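Local coordinates for Lic11098 (Leptospira interrogans serogroup Icterohaemorrhagiae serovar copenhageni, PDB 4U08), which is of unknown function, but is a leucine-rich repeat protein of a pathogenic spirochaete and a possible virulence factor, at residues 232-236 with 237-241; 359-362 with 363-366; 380-383 with 384-387. All coordinates share one frame; numbering follows the deposited sequence.

Contact 1: 232-236 with 237-241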
loop_
_atom_site.group_PDB
_atom_site.type_symbol
_atom_site.label_atom_id
_atom_site.label_comp_id
_atom_site.label_asym_id
_atom_site.label_seq_id
_atom_site.Cartn_x
_atom_site.Cartn_y
_atom_site.Cartn_z
ATOM N N LEU A 232 1.776 5.374 5.773
ATOM C CA LEU A 232 1.953 6.346 4.709
ATOM C C LEU A 232 3.179 5.924 3.901
ATOM O O LEU A 232 4.309 6.029 4.401
ATOM C CB LEU A 232 2.086 7.764 5.313
ATOM C CG LEU A 232 2.292 8.953 4.330
ATOM C CD1 LEU A 232 1.229 8.956 3.205
ATOM C CD2 LEU A 232 2.278 10.278 5.071
ATOM N N LEU A 233 2.958 5.405 2.668
ATOM C CA LEU A 233 4.064 4.925 1.841
ATOM C C LEU A 233 4.333 5.897 0.709
ATOM O O LEU A 233 3.540 5.990 -0.235
ATOM C CB LEU A 233 3.811 3.516 1.309
ATOM C CG LEU A 233 3.337 2.434 2.299
ATOM C CD1 LEU A 233 3.374 1.067 1.625
ATOM C CD2 LEU A 233 4.194 2.390 3.597
ATOM N N LEU A 234 5.435 6.637 0.828
ATOM C CA LEU A 234 5.849 7.681 -0.119
ATOM C C LEU A 234 7.165 7.389 -0.831
ATOM O O LEU A 234 7.769 8.302 -1.403
ATOM C CB LEU A 234 5.899 9.030 0.593
ATOM C CG LEU A 234 4.533 9.633 0.941
ATOM C CD1 LEU A 234 4.647 10.618 2.075
ATOM C CD2 LEU A 234 3.888 10.271 -0.283
ATOM N N ASN A 235 7.581 6.103 -0.855
ATOM C CA ASN A 235 8.821 5.680 -1.522
ATOM C C ASN A 235 8.877 6.147 -2.956
ATOM O O ASN A 235 7.857 6.109 -3.655
ATOM C CB ASN A 235 8.933 4.161 -1.592
ATOM C CG ASN A 235 8.934 3.424 -0.297
ATOM O OD1 ASN A 235 8.706 2.219 -0.287
ATOM N ND2 ASN A 235 9.268 4.096 0.798
ATOM N N LYS A 236 10.080 6.512 -3.417
ATOM C CA LYS A 236 10.323 6.850 -4.824
ATOM C C LYS A 236 9.397 7.963 -5.364
ATOM O O LYS A 236 8.678 7.770 -6.332
ATOM C CB LYS A 236 10.285 5.595 -5.708
ATOM C CG LYS A 236 11.435 4.626 -5.440
ATOM C CD LYS A 236 11.361 3.397 -6.316
ATOM C CE LYS A 236 12.585 2.532 -6.108
ATOM N NZ LYS A 236 12.463 1.215 -6.785
ATOM N N ASN A 237 9.425 9.106 -4.707
ATOM C CA ASN A 237 8.769 10.329 -5.159
ATOM C C ASN A 237 9.898 11.374 -5.279
ATOM O O ASN A 237 11.068 10.985 -5.281
ATOM C CB ASN A 237 7.647 10.760 -4.208
ATOM C CG ASN A 237 6.368 10.026 -4.496
ATOM O OD1 ASN A 237 5.625 10.384 -5.404
ATOM N ND2 ASN A 237 6.078 8.975 -3.751
ATOM N N LYS A 238 9.576 12.668 -5.308
ATOM C CA LYS A 238 10.561 13.752 -5.445
ATOM C C LYS A 238 10.413 14.764 -4.328
ATOM O O LYS A 238 10.678 15.945 -4.535
ATOM C CB LYS A 238 10.391 14.451 -6.817
ATOM C CG LYS A 238 10.687 13.571 -8.017
ATOM C CD LYS A 238 10.404 14.324 -9.314
ATOM C CE LYS A 238 10.914 13.599 -10.543
ATOM N NZ LYS A 238 10.080 12.415 -10.891
ATOM N N LEU A 239 9.981 14.313 -3.125
ATOM C CA LEU A 239 9.784 15.195 -1.983
ATOM C C LEU A 239 11.054 15.839 -1.535
ATOM O O LEU A 239 12.059 15.160 -1.300
ATOM C CB LEU A 239 9.099 14.482 -0.793
ATOM C CG LEU A 239 7.741 13.821 -1.091
ATOM C CD1 LEU A 239 7.341 12.877 0.029
ATOM C CD2 LEU A 239 6.661 14.858 -1.311
ATOM N N THR A 240 10.991 17.154 -1.391
ATOM C CA THR A 240 12.132 17.962 -0.971
ATOM C C THR A 240 11.931 18.428 0.441
ATOM O O THR A 240 12.892 18.706 1.144
ATOM C CB THR A 240 12.410 19.088 -2.006
ATOM O OG1 THR A 240 11.176 19.654 -2.482
ATOM C CG2 THR A 240 13.181 18.576 -3.205
ATOM N N THR A 241 10.679 18.430 0.902
ATOM C CA THR A 241 10.318 18.849 2.256
ATOM C C THR A 241 9.017 18.122 2.707
ATOM O O THR A 241 8.268 17.645 1.862
ATOM C CB THR A 241 10.175 20.397 2.296
ATOM O OG1 THR A 241 10.021 20.832 3.644
ATOM C CG2 THR A 241 9.027 20.925 1.420
#
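The amide of N237 lies with one face under the carbonyl of K236 and the other toward L234. K236 O sits almost straight over N237 CG at 3.7 Å, while L234 CD2 covers the opposite face near N237 ND2, 4.3 Å away. This is a rung of the asparagine ladder of a leucine-rich repeat, just past the short strand 231-233. At its edge the amide is used in full: N237 ND2 gives a nearly straight hydrogen bond to L234 O (3.0 Å, 172° at the hydrogen). The acceptor lies in the plane of the amide, but the donor stands well above the plane of the L234 carbonyl, 65° out of it. A second bond from ND2 reaches L211 O in the preceding repeat, and OD1 receives the backbone N of L216. L234 O in turn also accepts N260 ND2 from the next repeat, so each asparagine ties its own turn to its neighbour and the ladder runs on along the solenoid. A positive phi of 55° at K236 swings the chain round between the strand and N237, bringing the amide back to the carbonyl of L234, the residue after the strand. Beyond it L239 points inward and meets L234 at about a right angle in the buried core; its CD1 methyl lies 4.1 Å from both CB and CD1 of L234.

Contact 2: 359-362 with 363-366; sequences EEIK and QLKN
Q363 turns back on E360, its backbone N giving a hydrogen bond to E360 O at 3.1 Å. Its extended side chain then runs alongside that of E360, both pointing the same way, and Q363 NE2 comes within 3.6 Å of E360 CG. Carboxylate and amide do not stack: their planes stand 80° apart, and the aliphatic part of the glutamate does the touching. The carbonyl of Q363 is taken by the side-chain NE2 of Q342. Next, L364 N bonds to I361 O at 3.0 Å, the same three-residue step. With I361 CG1 anti to its nitrogen (chi1 -157°), the isoleucine sends this branch to L364 CD1, 3.9 Å away, and the two buried side chains meet at a slant. L364 is also the centre of an inverse gamma turn, closed by a weak bond from K365 N to Q363 O. K365 folds at chi2, and its CE passes 4.1 Å from K362 O. Within 359-362, K362 NZ makes a salt bridge with E359 OE1, 2.8 Å apart, on the carboxylate's anti lone pair; E359 OE2 has its own partner, R384. The successive bonds to the third residue back are those of a 3-10 turn, the element that commonly lines the convex side of leucine-rich repeat solenoids.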
loop_
_atom_site.group_PDB
_atom_site.type_symbol
_atom_site.label_atom_id
_atom_site.label_comp_id
_atom_site.label_asym_id
_atom_site.label_seq_id
_atom_site.Cartn_x
_atom_site.Cartn_y
_atom_site.Cartn_z
ATOM N N GLU A 359 32.839 5.037 24.695
ATOM C CA GLU A 359 32.985 3.913 25.634
ATOM C C GLU A 359 31.604 3.353 26.037
ATOM O O GLU A 359 31.469 2.139 26.215
ATOM C CB GLU A 359 33.769 4.359 26.886
ATOM C CG GLU A 359 34.038 3.234 27.887
ATOM C CD GLU A 359 34.833 2.021 27.420
ATOM O OE1 GLU A 359 34.750 0.976 28.104
ATOM O OE2 GLU A 359 35.594 2.134 26.431
ATOM N N GLU A 360 30.584 4.244 26.103
ATOM C CA GLU A 360 29.184 3.945 26.423
ATOM C C GLU A 360 28.538 2.874 25.528
ATOM O O GLU A 360 27.452 2.408 25.867
ATOM C CB GLU A 360 28.339 5.227 26.436
ATOM C CG GLU A 360 28.649 6.179 27.583
ATOM C CD GLU A 360 29.806 7.147 27.386
ATOM O OE1 GLU A 360 30.507 7.056 26.352
ATOM O OE2 GLU A 360 29.995 8.021 28.263
ATOM N N ILE A 361 29.188 2.477 24.405
ATOM C CA ILE A 361 28.734 1.405 23.511
ATOM C C ILE A 361 28.686 0.053 24.253
ATOM O O ILE A 361 27.866 -0.807 23.919
ATOM C CB ILE A 361 29.538 1.344 22.171
ATOM C CG1 ILE A 361 28.728 0.651 21.064
ATOM C CG2 ILE A 361 30.946 0.713 22.339
ATOM C CD1 ILE A 361 29.048 1.106 19.653
ATOM N N LYS A 362 29.553 -0.113 25.279
ATOM C CA LYS A 362 29.603 -1.310 26.123
ATOM C C LYS A 362 28.291 -1.530 26.887
ATOM O O LYS A 362 28.027 -2.639 27.317
ATOM C CB LYS A 362 30.806 -1.267 27.079
ATOM C CG LYS A 362 30.661 -0.339 28.283
ATOM C CD LYS A 362 31.912 -0.441 29.159
ATOM C CE LYS A 362 31.995 0.633 30.217
ATOM N NZ LYS A 362 33.412 0.942 30.566
ATOM N N GLN A 363 27.459 -0.483 27.025
ATOM C CA GLN A 363 26.153 -0.541 27.691
ATOM C C GLN A 363 25.064 -1.175 26.793
ATOM O O GLN A 363 23.951 -1.409 27.264
ATOM C CB GLN A 363 25.717 0.870 28.120
ATOM C CG GLN A 363 26.699 1.602 29.043
ATOM C CD GLN A 363 26.414 3.091 29.197
ATOM O OE1 GLN A 363 25.439 3.650 28.664
ATOM N NE2 GLN A 363 27.274 3.782 29.936
ATOM N N LEU A 364 25.379 -1.443 25.507
ATOM C CA LEU A 364 24.435 -2.023 24.535
ATOM C C LEU A 364 24.422 -3.554 24.651
ATOM O O LEU A 364 24.826 -4.268 23.730
ATOM C CB LEU A 364 24.760 -1.531 23.088
ATOM C CG LEU A 364 24.621 -0.026 22.826
ATOM C CD1 LEU A 364 24.810 0.286 21.346
ATOM C CD2 LEU A 364 23.266 0.498 23.280
ATOM N N LYS A 365 23.966 -4.048 25.830
ATOM C CA LYS A 365 23.944 -5.470 26.221
ATOM C C LYS A 365 23.089 -6.354 25.304
ATOM O O LYS A 365 23.386 -7.539 25.122
ATOM C CB LYS A 365 23.520 -5.617 27.700
ATOM C CG LYS A 365 24.418 -4.870 28.699
ATOM C CD LYS A 365 25.608 -5.711 29.200
ATOM C CE LYS A 365 26.395 -4.996 30.270
ATOM N NZ LYS A 365 27.435 -5.874 30.858
ATOM N N ASN A 366 22.073 -5.766 24.678
ATOM C CA ASN A 366 21.199 -6.493 23.760
ATOM C C ASN A 366 21.652 -6.462 22.285
ATOM O O ASN A 366 21.049 -7.131 21.439
ATOM C CB ASN A 366 19.756 -5.996 23.914
ATOM C CG ASN A 366 19.156 -6.312 25.255
ATOM O OD1 ASN A 366 18.370 -5.533 25.816
ATOM N ND2 ASN A 366 19.590 -7.413 25.841
#

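Contact 3: 380-383 with 384-387; sequences EKIA and RIRK
I382 and I385, on the buried side of helix 379-388, meet through their ends, CD1 to CD1 at 3.9 Å. The same CD1 of I385 also lies 3.4 Å from K381 O, so the isoleucine is laid back along the preceding turn. I382 has its other branch, CG2, anti to the backbone nitrogen, which turns that methyl toward R386: NE and NH2 of the guanidinium both come within 4.0 Å of it. The extended arginine thus runs past the isoleucine before its NH1 reaches I394 O. Among backbone bonds, R384 N to E380 O, I385 N to K381 O and R386 N to I382 O follow the regular alpha-helical step. The bond from R386 N to I382 O, at 2.8 Å, is shorter than the other two, whereas that from K387 N to A383 O, at 3.5 Å, is weak. Two like-charged groups come near each other where K381 and R384 lie side by side, pointing the same way, with K381 NZ 4.2 Å from R384 NH1. R384 NH1 is taken up by a salt bridge to E359, in the 3-10 turn before strand 369-371. The helix connects strand 369-371 to strand 393-395, the outermost one at this end of the solenoid; I382 also packs on L372, L377 and F396, and I385 on L357.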
loop_
_atom_site.group_PDB
_atom_site.type_symbol
_atom_site.label_atom_id
_atom_site.label_comp_id
_atom_site.label_asym_id
_atom_site.label_seq_id
_atom_site.Cartn_x
_atom_site.Cartn_y
_atom_site.Cartn_z
ATOM N N GLU A 380 42.966 -2.295 17.378
ATOM C CA GLU A 380 43.052 -2.531 18.845
ATOM C C GLU A 380 41.767 -2.114 19.543
ATOM O O GLU A 380 41.390 -2.706 20.547
ATOM C CB GLU A 380 44.172 -1.687 19.505
ATOM C CG GLU A 380 45.564 -1.928 18.982
ATOM C CD GLU A 380 46.000 -1.079 17.806
ATOM O OE1 GLU A 380 45.127 -0.634 17.026
ATOM O OE2 GLU A 380 47.230 -0.972 17.592
ATOM N N LYS A 381 41.161 -1.032 19.087
ATOM C CA LYS A 381 39.925 -0.514 19.693
ATOM C C LYS A 381 38.781 -1.483 19.479
ATOM O O LYS A 381 38.057 -1.784 20.419
ATOM C CB LYS A 381 39.581 0.873 19.121
ATOM C CG LYS A 381 40.328 1.999 19.811
ATOM C CD LYS A 381 39.647 2.411 21.116
ATOM C CE LYS A 381 40.621 2.891 22.159
ATOM N NZ LYS A 381 40.214 2.458 23.526
ATOM N N ILE A 382 38.662 -2.017 18.266
ATOM C CA ILE A 382 37.633 -2.992 17.909
ATOM C C ILE A 382 37.847 -4.314 18.670
ATOM O O ILE A 382 36.884 -4.864 19.221
ATOM C CB ILE A 382 37.566 -3.151 16.366
ATOM C CG1 ILE A 382 37.210 -1.804 15.645
ATOM C CG2 ILE A 382 36.631 -4.302 15.933
ATOM C CD1 ILE A 382 36.214 -0.713 16.468
ATOM N N ALA A 383 39.112 -4.792 18.767
ATOM C CA ALA A 383 39.405 -6.016 19.538
ATOM C C ALA A 383 38.887 -5.885 20.983
ATOM O O ALA A 383 38.275 -6.808 21.506
ATOM C CB ALA A 383 40.911 -6.305 19.530
ATOM N N ARG A 384 39.105 -4.719 21.608
ATOM C CA ARG A 384 38.659 -4.400 22.951
ATOM C C ARG A 384 37.113 -4.347 22.986
ATOM O O ARG A 384 36.510 -4.880 23.926
ATOM C CB ARG A 384 39.288 -3.070 23.437
ATOM C CG ARG A 384 39.199 -2.915 24.923
ATOM C CD ARG A 384 39.794 -1.618 25.447
ATOM N NE ARG A 384 39.130 -1.307 26.709
ATOM C CZ ARG A 384 38.048 -0.548 26.812
ATOM N NH1 ARG A 384 37.579 0.095 25.749
ATOM N NH2 ARG A 384 37.439 -0.410 27.979
ATOM N N ILE A 385 36.469 -3.730 21.983
ATOM C CA ILE A 385 34.997 -3.698 21.956
ATOM C C ILE A 385 34.417 -5.127 21.840
ATOM O O ILE A 385 33.419 -5.438 22.502
ATOM C CB ILE A 385 34.440 -2.702 20.900
ATOM C CG1 ILE A 385 34.773 -1.270 21.338
ATOM C CG2 ILE A 385 32.927 -2.844 20.723
ATOM C CD1 ILE A 385 34.980 -0.290 20.196
ATOM N N ARG A 386 35.056 -5.998 21.075
ATOM C CA ARG A 386 34.598 -7.392 20.974
ATOM C C ARG A 386 34.481 -8.068 22.366
ATOM O O ARG A 386 33.507 -8.774 22.613
ATOM C CB ARG A 386 35.524 -8.213 20.091
ATOM C CG ARG A 386 35.337 -7.986 18.625
ATOM C CD ARG A 386 36.358 -8.817 17.853
ATOM N NE ARG A 386 36.638 -8.303 16.507
ATOM C CZ ARG A 386 35.795 -8.398 15.484
ATOM N NH1 ARG A 386 34.602 -8.948 15.649
ATOM N NH2 ARG A 386 36.128 -7.915 14.295
ATOM N N LYS A 387 35.456 -7.823 23.270
ATOM C CA LYS A 387 35.460 -8.360 24.639
ATOM C C LYS A 387 34.425 -7.633 25.546
ATOM O O LYS A 387 33.908 -8.231 26.492
ATOM C CB LYS A 387 36.879 -8.312 25.236
ATOM C CG LYS A 387 37.880 -9.193 24.490
ATOM C CD LYS A 387 39.282 -9.107 25.082
ATOM C CE LYS A 387 40.301 -9.864 24.262
ATOM N NZ LYS A 387 41.638 -9.902 24.919
#

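Overall arrangement
Contact 1 lies in the middle of the repeat array, its centre about 14 Å from the centre of the chain, while contacts 2 and 3 belong to the C-terminal end, with centres about 37 and 44 Å from it. Between contact 1 and contact 2 the nearest atoms are about 26 Å apart, and between contact 1 and contact 3 about 32 Å. Contacts 2 and 3, with centres about 12 Å apart, are joined directly, since E359 OE2 and R384 NH1 form a salt bridge of 2.9 Å. The function is unknown, so no site can be tied to these contacts. Bound zinc ions lie about 8 Å from the K236 side chain and 13 Å from that of R386.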